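PDB 1DMH: catechol 1,2-dioxygenase from Acinetobacter sp., which catalyses the iron(III)-dependent intradiol cleavage of catechol by O2 to cis,cis-muconate, a step of the beta-ketoadipate pathway. Local coordinates for residues Leu134-Thr139 against Ile225-Ser230; Val153-Ala158 against Gly188-Arg193. All coordinates share one frame; numbering follows the deposited sequence.

Interaction 1: residues Leu134-Thr139 against Ile225-Ser230; sequences LILHGT and IHYFVS. With FE (Fe (III) ion), chain C; MCT (4-methylcatechol), chain D.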
ATOM      1  N   LEU A 134      17.321  -9.578  33.846  1.00 16.60           N
ATOM      2  CA  LEU A 134      18.376  -8.812  33.186  1.00 16.15           C
ATOM      3  C   LEU A 134      18.537  -7.483  33.913  1.00 15.91           C
ATOM      4  O   LEU A 134      17.547  -6.781  34.130  1.00 15.84           O
ATOM      5  CB  LEU A 134      17.972  -8.501  31.735  1.00 16.21           C
ATOM      6  CG  LEU A 134      18.990  -8.138  30.649  1.00 17.81           C
ATOM      7  CD1 LEU A 134      18.377  -7.056  29.808  1.00 17.39           C
ATOM      8  CD2 LEU A 134      20.312  -7.739  31.186  1.00 16.67           C
ATOM      9  N   ILE A 135      19.769  -7.147  34.299  1.00 15.96           N
ATOM     10  CA  ILE A 135      20.067  -5.856  34.952  1.00 16.40           C
ATOM     11  C   ILE A 135      20.796  -5.109  33.822  1.00 16.95           C
ATOM     12  O   ILE A 135      21.867  -5.542  33.388  1.00 16.56           O
ATOM     13  CB  ILE A 135      21.062  -6.004  36.168  1.00 16.95           C
ATOM     14  CG1 ILE A 135      20.453  -6.901  37.244  1.00 17.85           C
ATOM     15  CG2 ILE A 135      21.441  -4.634  36.750  1.00 16.37           C
ATOM     16  CD1 ILE A 135      19.145  -6.418  37.757  1.00 20.22           C
ATOM     17  N   LEU A 136      20.220  -4.017  33.329  1.00 16.18           N
ATOM     18  CA  LEU A 136      20.836  -3.274  32.229  1.00 15.82           C
ATOM     19  C   LEU A 136      21.158  -1.885  32.774  1.00 15.66           C
ATOM     20  O   LEU A 136      20.301  -1.210  33.326  1.00 14.52           O
ATOM     21  CB  LEU A 136      19.841  -3.164  31.088  1.00 15.23           C
ATOM     22  CG  LEU A 136      20.175  -2.853  29.620  1.00 17.24           C
ATOM     23  CD1 LEU A 136      19.027  -1.994  29.114  1.00 17.05           C
ATOM     24  CD2 LEU A 136      21.502  -2.172  29.408  1.00 16.31           C
ATOM     25  N   HIS A 137      22.396  -1.459  32.623  1.00 15.93           N
ATOM     26  CA  HIS A 137      22.751  -0.157  33.139  1.00 16.83           C
ATOM     27  C   HIS A 137      23.872   0.477  32.328  1.00 16.52           C
ATOM     28  O   HIS A 137      24.542  -0.177  31.529  1.00 16.13           O
ATOM     29  CB  HIS A 137      23.134  -0.297  34.622  1.00 17.82           C
ATOM     30  CG  HIS A 137      24.290  -1.220  34.869  1.00 18.92           C
ATOM     31  ND1 HIS A 137      25.594  -0.781  34.929  1.00 19.84           N
ATOM     32  CD2 HIS A 137      24.340  -2.566  35.030  1.00 19.80           C
ATOM     33  CE1 HIS A 137      26.400  -1.813  35.119  1.00 19.56           C
ATOM     34  NE2 HIS A 137      25.664  -2.908  35.183  1.00 18.92           N
ATOM     35  N   GLY A 138      24.050   1.773  32.522  1.00 16.22           N
ATOM     36  CA  GLY A 138      25.088   2.462  31.802  1.00 16.67           C
ATOM     37  C   GLY A 138      25.115   3.915  32.184  1.00 16.29           C
ATOM     38  O   GLY A 138      24.400   4.343  33.086  1.00 16.06           O
ATOM     39  N   THR A 139      25.951   4.668  31.488  1.00 16.96           N
ATOM     40  CA  THR A 139      26.089   6.090  31.742  1.00 17.77           C
ATOM     41  C   THR A 139      25.803   6.830  30.446  1.00 17.80           C
ATOM     42  O   THR A 139      26.112   6.331  29.366  1.00 17.37           O
ATOM     43  CB  THR A 139      27.541   6.440  32.189  1.00 18.88           C
ATOM     44  OG1 THR A 139      27.859   5.746  33.406  1.00 19.04           O
ATOM     45  CG2 THR A 139      27.689   7.961  32.396  1.00 19.04           C
ATOM     46  N   ILE A 225      17.286  -4.451  22.185  1.00 11.88           N
ATOM     47  CA  ILE A 225      16.644  -3.502  23.098  1.00 11.70           C
ATOM     48  C   ILE A 225      16.726  -2.113  22.459  1.00 11.42           C
ATOM     49  O   ILE A 225      17.798  -1.688  22.042  1.00 12.00           O
ATOM     50  CB  ILE A 225      17.369  -3.502  24.457  1.00 12.48           C
ATOM     51  CG1 ILE A 225      17.270  -4.905  25.078  1.00 12.93           C
ATOM     52  CG2 ILE A 225      16.770  -2.428  25.380  1.00 12.26           C
ATOM     53  CD1 ILE A 225      18.154  -5.114  26.299  1.00 14.25           C
ATOM     54  N   HIS A 226      15.592  -1.424  22.375  1.00 11.38           N
ATOM     55  CA  HIS A 226      15.522  -0.089  21.767  1.00 11.54           C
ATOM     56  C   HIS A 226      15.830   1.031  22.763  1.00 11.87           C
ATOM     57  O   HIS A 226      15.514   0.917  23.940  1.00 11.56           O
ATOM     58  CB  HIS A 226      14.108   0.166  21.239  1.00 11.24           C
ATOM     59  CG  HIS A 226      13.718  -0.711  20.096  1.00 12.85           C
ATOM     60  ND1 HIS A 226      13.986  -0.381  18.779  1.00 11.85           N
ATOM     61  CD2 HIS A 226      13.090  -1.911  20.068  1.00 11.43           C
ATOM     62  CE1 HIS A 226      13.534  -1.343  17.991  1.00 12.09           C
ATOM     63  NE2 HIS A 226      12.989  -2.280  18.747  1.00 12.09           N
ATOM     64  N   TYR A 227      16.415   2.115  22.259  1.00 11.78           N
ATOM     65  CA  TYR A 227      16.714   3.296  23.051  1.00 12.07           C
ATOM     66  C   TYR A 227      16.365   4.597  22.317  1.00 13.31           C
ATOM     67  O   TYR A 227      16.556   4.711  21.099  1.00 12.89           O
ATOM     68  CB  TYR A 227      18.215   3.441  23.334  1.00 12.35           C
ATOM     69  CG  TYR A 227      18.839   2.536  24.358  1.00 12.23           C
ATOM     70  CD1 TYR A 227      19.189   1.222  24.042  1.00 14.17           C
ATOM     71  CD2 TYR A 227      19.123   3.018  25.634  1.00 13.12           C
ATOM     72  CE1 TYR A 227      19.823   0.401  24.982  1.00 15.89           C
ATOM     73  CE2 TYR A 227      19.751   2.221  26.587  1.00 14.44           C
ATOM     74  CZ  TYR A 227      20.104   0.917  26.259  1.00 15.96           C
ATOM     75  OH  TYR A 227      20.747   0.145  27.195  1.00 16.33           O
ATOM     76  N   PHE A 228      15.871   5.564  23.092  1.00 14.04           N
ATOM     77  CA  PHE A 228      15.663   6.949  22.668  1.00 14.01           C
ATOM     78  C   PHE A 228      16.430   7.624  23.822  1.00 14.87           C
ATOM     79  O   PHE A 228      16.249   7.262  24.987  1.00 14.72           O
ATOM     80  CB  PHE A 228      14.220   7.426  22.775  1.00 14.28           C
ATOM     81  CG  PHE A 228      13.440   7.343  21.503  1.00 14.00           C
ATOM     82  CD1 PHE A 228      14.064   7.356  20.260  1.00 14.81           C
ATOM     83  CD2 PHE A 228      12.067   7.277  21.554  1.00 14.61           C
ATOM     84  CE1 PHE A 228      13.303   7.295  19.076  1.00 15.35           C
ATOM     85  CE2 PHE A 228      11.297   7.215  20.385  1.00 15.40           C
ATOM     86  CZ  PHE A 228      11.917   7.225  19.143  1.00 14.42           C
ATOM     87  N   VAL A 229      17.328   8.544  23.509  1.00 14.67           N
ATOM     88  CA  VAL A 229      17.997   9.286  24.560  1.00 15.58           C
ATOM     89  C   VAL A 229      17.912  10.749  24.122  1.00 16.44           C
ATOM     90  O   VAL A 229      18.293  11.103  22.998  1.00 16.57           O
ATOM     91  CB  VAL A 229      19.490   8.897  24.738  1.00 15.60           C
ATOM     92  CG1 VAL A 229      20.096   9.668  25.939  1.00 15.34           C
ATOM     93  CG2 VAL A 229      19.617   7.393  24.978  1.00 15.17           C
ATOM     94  N   SER A 230      17.362  11.591  24.984  1.00 17.53           N
ATOM     95  CA  SER A 230      17.296  13.017  24.686  1.00 18.68           C
ATOM     96  C   SER A 230      17.774  13.838  25.901  1.00 19.51           C
ATOM     97  O   SER A 230      17.707  13.377  27.054  1.00 19.71           O
ATOM     98  CB  SER A 230      15.877  13.426  24.259  1.00 19.15           C
ATOM     99  OG  SER A 230      14.911  13.123  25.228  1.00 20.80           O
TER
HETATM  100 FE    FE C 400      12.325  -4.180  18.173  1.00 15.96          FE
HETATM  101  C1  MCT D 401      10.987  -4.286  13.291  0.65 22.02           C
HETATM  102  C2  MCT D 401      11.727  -3.495  14.186  0.65 22.11           C
HETATM  103  C3  MCT D 401      11.739  -3.862  15.548  0.65 21.43           C
HETATM  104  O3  MCT D 401      12.458  -3.101  16.434  0.65 22.31           O
HETATM  105  C4  MCT D 401      11.048  -4.967  16.014  0.65 21.18           C
HETATM  106  O4  MCT D 401      11.099  -5.281  17.350  0.65 22.48           O
HETATM  107  C5  MCT D 401      10.320  -5.754  15.161  0.65 21.74           C
HETATM  108  C6  MCT D 401      10.291  -5.389  13.720  0.65 22.01           C
HETATM  109  C   MCT D 401      10.955  -3.904  11.799  0.65 22.40           C
HETATM  110  O   HOH W   1      10.673  -3.257  16.424  0.35  3.70           O

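Interaction 2: residues Val153-Ala158 against Gly188-Arg193; sequences VEIWHA and GQYRVR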
ATOM      1  N   VAL A 153      16.286   8.666  29.095  1.00 16.07           N
ATOM      2  CA  VAL A 153      16.583   7.426  28.400  1.00 14.90           C
ATOM      3  C   VAL A 153      15.284   6.637  28.268  1.00 14.32           C
ATOM      4  O   VAL A 153      14.682   6.272  29.282  1.00 15.46           O
ATOM      5  CB  VAL A 153      17.605   6.572  29.197  1.00 13.92           C
ATOM      6  CG1 VAL A 153      17.944   5.296  28.423  1.00 13.61           C
ATOM      7  CG2 VAL A 153      18.881   7.383  29.478  1.00 14.79           C
ATOM      8  N   GLU A 154      14.839   6.396  27.037  1.00 12.51           N
ATOM      9  CA  GLU A 154      13.631   5.613  26.821  1.00 13.42           C
ATOM     10  C   GLU A 154      14.001   4.240  26.271  1.00 13.30           C
ATOM     11  O   GLU A 154      14.687   4.141  25.266  1.00 14.17           O
ATOM     12  CB  GLU A 154      12.704   6.319  25.849  1.00 13.44           C
ATOM     13  CG  GLU A 154      12.305   7.678  26.346  1.00 15.28           C
ATOM     14  CD  GLU A 154      11.323   8.356  25.421  1.00 16.26           C
ATOM     15  OE1 GLU A 154      10.196   7.844  25.261  1.00 16.61           O
ATOM     16  OE2 GLU A 154      11.690   9.398  24.853  1.00 17.30           O
ATOM     17  N   ILE A 155      13.526   3.195  26.943  1.00 13.27           N
ATOM     18  CA  ILE A 155      13.825   1.821  26.580  1.00 12.62           C
ATOM     19  C   ILE A 155      12.567   0.997  26.367  1.00 13.41           C
ATOM     20  O   ILE A 155      11.600   1.115  27.122  1.00 14.41           O
ATOM     21  CB  ILE A 155      14.651   1.154  27.697  1.00 12.93           C
ATOM     22  CG1 ILE A 155      15.849   2.050  28.037  1.00 13.09           C
ATOM     23  CG2 ILE A 155      15.113  -0.239  27.263  1.00 11.95           C
ATOM     24  CD1 ILE A 155      16.793   1.440  29.021  1.00 14.96           C
ATOM     25  N   TRP A 156      12.556   0.172  25.330  1.00 12.86           N
ATOM     26  CA  TRP A 156      11.408  -0.693  25.114  1.00 12.63           C
ATOM     27  C   TRP A 156      11.943  -1.936  24.448  1.00 12.78           C
ATOM     28  O   TRP A 156      12.916  -1.861  23.702  1.00 12.57           O
ATOM     29  CB  TRP A 156      10.294   0.019  24.295  1.00 13.22           C
ATOM     30  CG  TRP A 156      10.521   0.373  22.823  1.00 12.97           C
ATOM     31  CD1 TRP A 156      10.029  -0.294  21.730  1.00 13.91           C
ATOM     32  CD2 TRP A 156      11.244   1.500  22.309  1.00 12.99           C
ATOM     33  NE1 TRP A 156      10.400   0.350  20.570  1.00 14.04           N
ATOM     34  CE2 TRP A 156      11.146   1.454  20.896  1.00 13.75           C
ATOM     35  CE3 TRP A 156      11.969   2.549  22.906  1.00 13.28           C
ATOM     36  CZ2 TRP A 156      11.744   2.411  20.070  1.00 13.52           C
ATOM     37  CZ3 TRP A 156      12.569   3.503  22.086  1.00 13.70           C
ATOM     38  CH2 TRP A 156      12.449   3.424  20.680  1.00 14.91           C
ATOM     39  N   HIS A 157      11.350  -3.085  24.752  1.00 12.75           N
ATOM     40  CA  HIS A 157      11.813  -4.347  24.172  1.00 13.35           C
ATOM     41  C   HIS A 157      10.752  -5.436  24.277  1.00 13.36           C
ATOM     42  O   HIS A 157       9.719  -5.242  24.913  1.00 13.76           O
ATOM     43  CB  HIS A 157      13.116  -4.785  24.852  1.00 12.94           C
ATOM     44  CG  HIS A 157      12.958  -5.177  26.297  1.00 14.05           C
ATOM     45  ND1 HIS A 157      12.536  -6.433  26.693  1.00 14.87           N
ATOM     46  CD2 HIS A 157      13.183  -4.480  27.440  1.00 14.77           C
ATOM     47  CE1 HIS A 157      12.512  -6.490  28.017  1.00 15.19           C
ATOM     48  NE2 HIS A 157      12.900  -5.318  28.493  1.00 14.42           N
ATOM     49  N   ALA A 158      11.015  -6.576  23.647  1.00 13.95           N
ATOM     50  CA  ALA A 158      10.079  -7.699  23.625  1.00 14.76           C
ATOM     51  C   ALA A 158      10.275  -8.685  24.784  1.00 15.10           C
ATOM     52  O   ALA A 158      11.271  -8.607  25.506  1.00 14.34           O
ATOM     53  CB  ALA A 158      10.211  -8.441  22.281  1.00 14.47           C
ATOM     54  N   GLY A 188      24.815  10.749  35.840  1.00 24.38           N
ATOM     55  CA  GLY A 188      24.490  10.480  34.453  1.00 23.30           C
ATOM     56  C   GLY A 188      24.209   9.013  34.168  1.00 22.60           C
ATOM     57  O   GLY A 188      24.338   8.557  33.024  1.00 21.63           O
ATOM     58  N   GLN A 189      23.803   8.276  35.200  1.00 20.99           N
ATOM     59  CA  GLN A 189      23.524   6.862  35.045  1.00 20.63           C
ATOM     60  C   GLN A 189      22.051   6.448  35.007  1.00 18.92           C
ATOM     61  O   GLN A 189      21.168   7.143  35.518  1.00 18.69           O
ATOM     62  CB  GLN A 189      24.255   6.084  36.137  1.00 22.27           C
ATOM     63  CG  GLN A 189      25.769   6.224  36.043  1.00 26.64           C
ATOM     64  CD  GLN A 189      26.516   5.350  37.045  1.00 29.24           C
ATOM     65  OE1 GLN A 189      26.235   5.370  38.245  1.00 30.57           O
ATOM     66  NE2 GLN A 189      27.487   4.591  36.551  1.00 31.31           N
ATOM     67  N   TYR A 190      21.790   5.318  34.360  1.00 17.28           N
ATOM     68  CA  TYR A 190      20.440   4.758  34.287  1.00 16.39           C
ATOM     69  C   TYR A 190      20.631   3.288  34.625  1.00 16.00           C
ATOM     70  O   TYR A 190      21.690   2.708  34.367  1.00 15.89           O
ATOM     71  CB  TYR A 190      19.842   4.919  32.879  1.00 15.99           C
ATOM     72  CG  TYR A 190      20.479   4.039  31.810  1.00 15.23           C
ATOM     73  CD1 TYR A 190      21.641   4.440  31.144  1.00 15.01           C
ATOM     74  CD2 TYR A 190      19.948   2.792  31.503  1.00 14.53           C
ATOM     75  CE1 TYR A 190      22.264   3.616  30.200  1.00 14.29           C
ATOM     76  CE2 TYR A 190      20.561   1.960  30.560  1.00 14.41           C
ATOM     77  CZ  TYR A 190      21.717   2.378  29.912  1.00 14.08           C
ATOM     78  OH  TYR A 190      22.332   1.552  28.991  1.00 14.31           O
ATOM     79  N   ARG A 191      19.635   2.687  35.237  1.00 16.53           N
ATOM     80  CA  ARG A 191      19.747   1.294  35.573  1.00 17.41           C
ATOM     81  C   ARG A 191      18.352   0.728  35.562  1.00 17.67           C
ATOM     82  O   ARG A 191      17.424   1.335  36.104  1.00 18.28           O
ATOM     83  CB  ARG A 191      20.371   1.147  36.952  1.00 19.25           C
ATOM     84  CG  ARG A 191      20.502  -0.283  37.426  1.00 22.13           C
ATOM     85  CD  ARG A 191      21.109  -0.304  38.815  1.00 25.47           C
ATOM     86  NE  ARG A 191      20.967  -1.605  39.474  1.00 28.82           N
ATOM     87  CZ  ARG A 191      21.890  -2.569  39.467  1.00 30.32           C
ATOM     88  NH1 ARG A 191      23.060  -2.368  38.848  1.00 30.55           N
ATOM     89  NH2 ARG A 191      21.648  -3.726  40.104  1.00 29.50           N
ATOM     90  N   VAL A 192      18.171  -0.407  34.902  1.00 16.79           N
ATOM     91  CA  VAL A 192      16.853  -1.002  34.900  1.00 16.82           C
ATOM     92  C   VAL A 192      16.938  -2.465  35.166  1.00 16.68           C
ATOM     93  O   VAL A 192      17.961  -3.094  34.905  1.00 16.77           O
ATOM     94  CB  VAL A 192      16.107  -0.835  33.555  1.00 16.82           C
ATOM     95  CG1 VAL A 192      15.877   0.584  33.298  1.00 16.73           C
ATOM     96  CG2 VAL A 192      16.905  -1.449  32.418  1.00 16.40           C
ATOM     97  N   ARG A 193      15.863  -2.991  35.730  1.00 15.76           N
ATOM     98  CA  ARG A 193      15.756  -4.417  35.945  1.00 15.76           C
ATOM     99  C   ARG A 193      14.624  -4.844  34.979  1.00 15.43           C
ATOM    100  O   ARG A 193      13.529  -4.270  34.998  1.00 15.09           O
ATOM    101  CB  ARG A 193      15.380  -4.745  37.394  1.00 15.87           C
ATOM    102  CG  ARG A 193      14.952  -6.194  37.525  1.00 18.19           C
ATOM    103  CD  ARG A 193      14.657  -6.637  38.946  1.00 19.11           C
ATOM    104  NE  ARG A 193      14.053  -7.960  38.874  1.00 19.71           N
ATOM    105  CZ  ARG A 193      13.825  -8.747  39.916  1.00 19.52           C
ATOM    106  NH1 ARG A 193      14.154  -8.343  41.123  1.00 18.84           N
ATOM    107  NH2 ARG A 193      13.280  -9.943  39.737  1.00 19.02           N
TER

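Interaction 1: residues Leu134-Thr139 against Ile225-Ser230
Leu134 and Ile225 meet tip to tip, CD1 to CD1 at 4.0 Å, and the same Ile225 methyl lies 4.3 Å from Leu136 CD1. Two residues further along each strand, Leu136 sets both its methyls against the phenol end of Tyr227: CD2 is 3.3 Å from Tyr227 OH, and CD1 sits obliquely to the ring, 4.2 Å from CZ. Both leucines have CG anti to the backbone N (chi1 -159° and -161°), which lets their branched ends project into the gap between the strands. That gap is wide, with the strand axes 11.7 Å apart at 32°, and no hydrogen bond crosses it. The buried Tyr227 hydroxyl is satisfied by a hydrogen bond with Tyr190 OH. Ile155 and Ile241, on the strands flanking 225-230, pack against Ile225 and Tyr227. His226, between those two residues, faces the other side of its strand, where NE2 binds the iron at 2.1 Å. Tyr164 and His224 also ligate the metal, 4-methylcatechol chelates it through O3 and O4, and the Trp156 ring stacks on His226. This is the interior of the intradiol dioxygenase beta-sandwich, with apolar packing behind one strand and the iron site on its other face.

Interaction 2: residues Val153-Ala158 against Gly188-Arg193
Ile155 and Tyr190 cross at about a right angle, the CD1 methyl reaching Tyr190 CE2 at 4.1 Å and standing oblique to the ring. Val153 takes the more direct position: its CG1 methyl lies over one face of that ring, while CG2 rests 4.3 Å from Tyr190 CB. The phenol is therefore met by two branched residues of one strand, with chi1 of 70° placing its CG between the backbone N and the carbonyl carbon and sending the ring along the interface. Ile155, with CG1 anti to its carbonyl carbon, extends CD1 far enough to approach Val192 CG1 as well, though only at 4.5 Å.

This is the close part of the contact. Toward the end of 153-158 the strands diverge: the paired CA atoms are 7.5 Å apart at Val153 and Tyr190 but 9.3 Å at Ile155 and Val192. His157 then makes no contact with 188-193; its ND1 donates to Ala158 O at 2.8 Å, and NE2 bonds Thr194 OG1 just beyond the segment. On the far side of strand 189-193, Gln189 and Arg191 point away from the interface; Gln189 is exposed and Arg191 partly so, its NH2 bonded to Asn277.

Four buried side chains make the interface, without a hydrogen bond across it. Tyr190 OH is instead held by Phe288 O, so the chemistry implies that apolar packing joins these two strands while the polar end of the tyrosine is anchored elsewhere in the sandwich interior.

Overall arrangement
Of the four strands involved, 133-141 comes first and 152-157 directly after it; 189-195 follows beyond strand 179-183, and 220-230 is the last of the four. Interaction 2 closes the loop between 153-158 and 188-193, and that loop is nested inside the larger one closed by interaction 1. The contact centres are 4 Å apart, within a single hydrophobic interior. Sheet pairing links them: 133-141 runs antiparallel to 189-195, and 152-157 antiparallel to 220-230. Each contact thus spans from one of these pairs to the other. Ile155 packs on Ile225, CG2 to CG2 at 3.3 Å, bringing both contacts behind the strand that carries iron ligands.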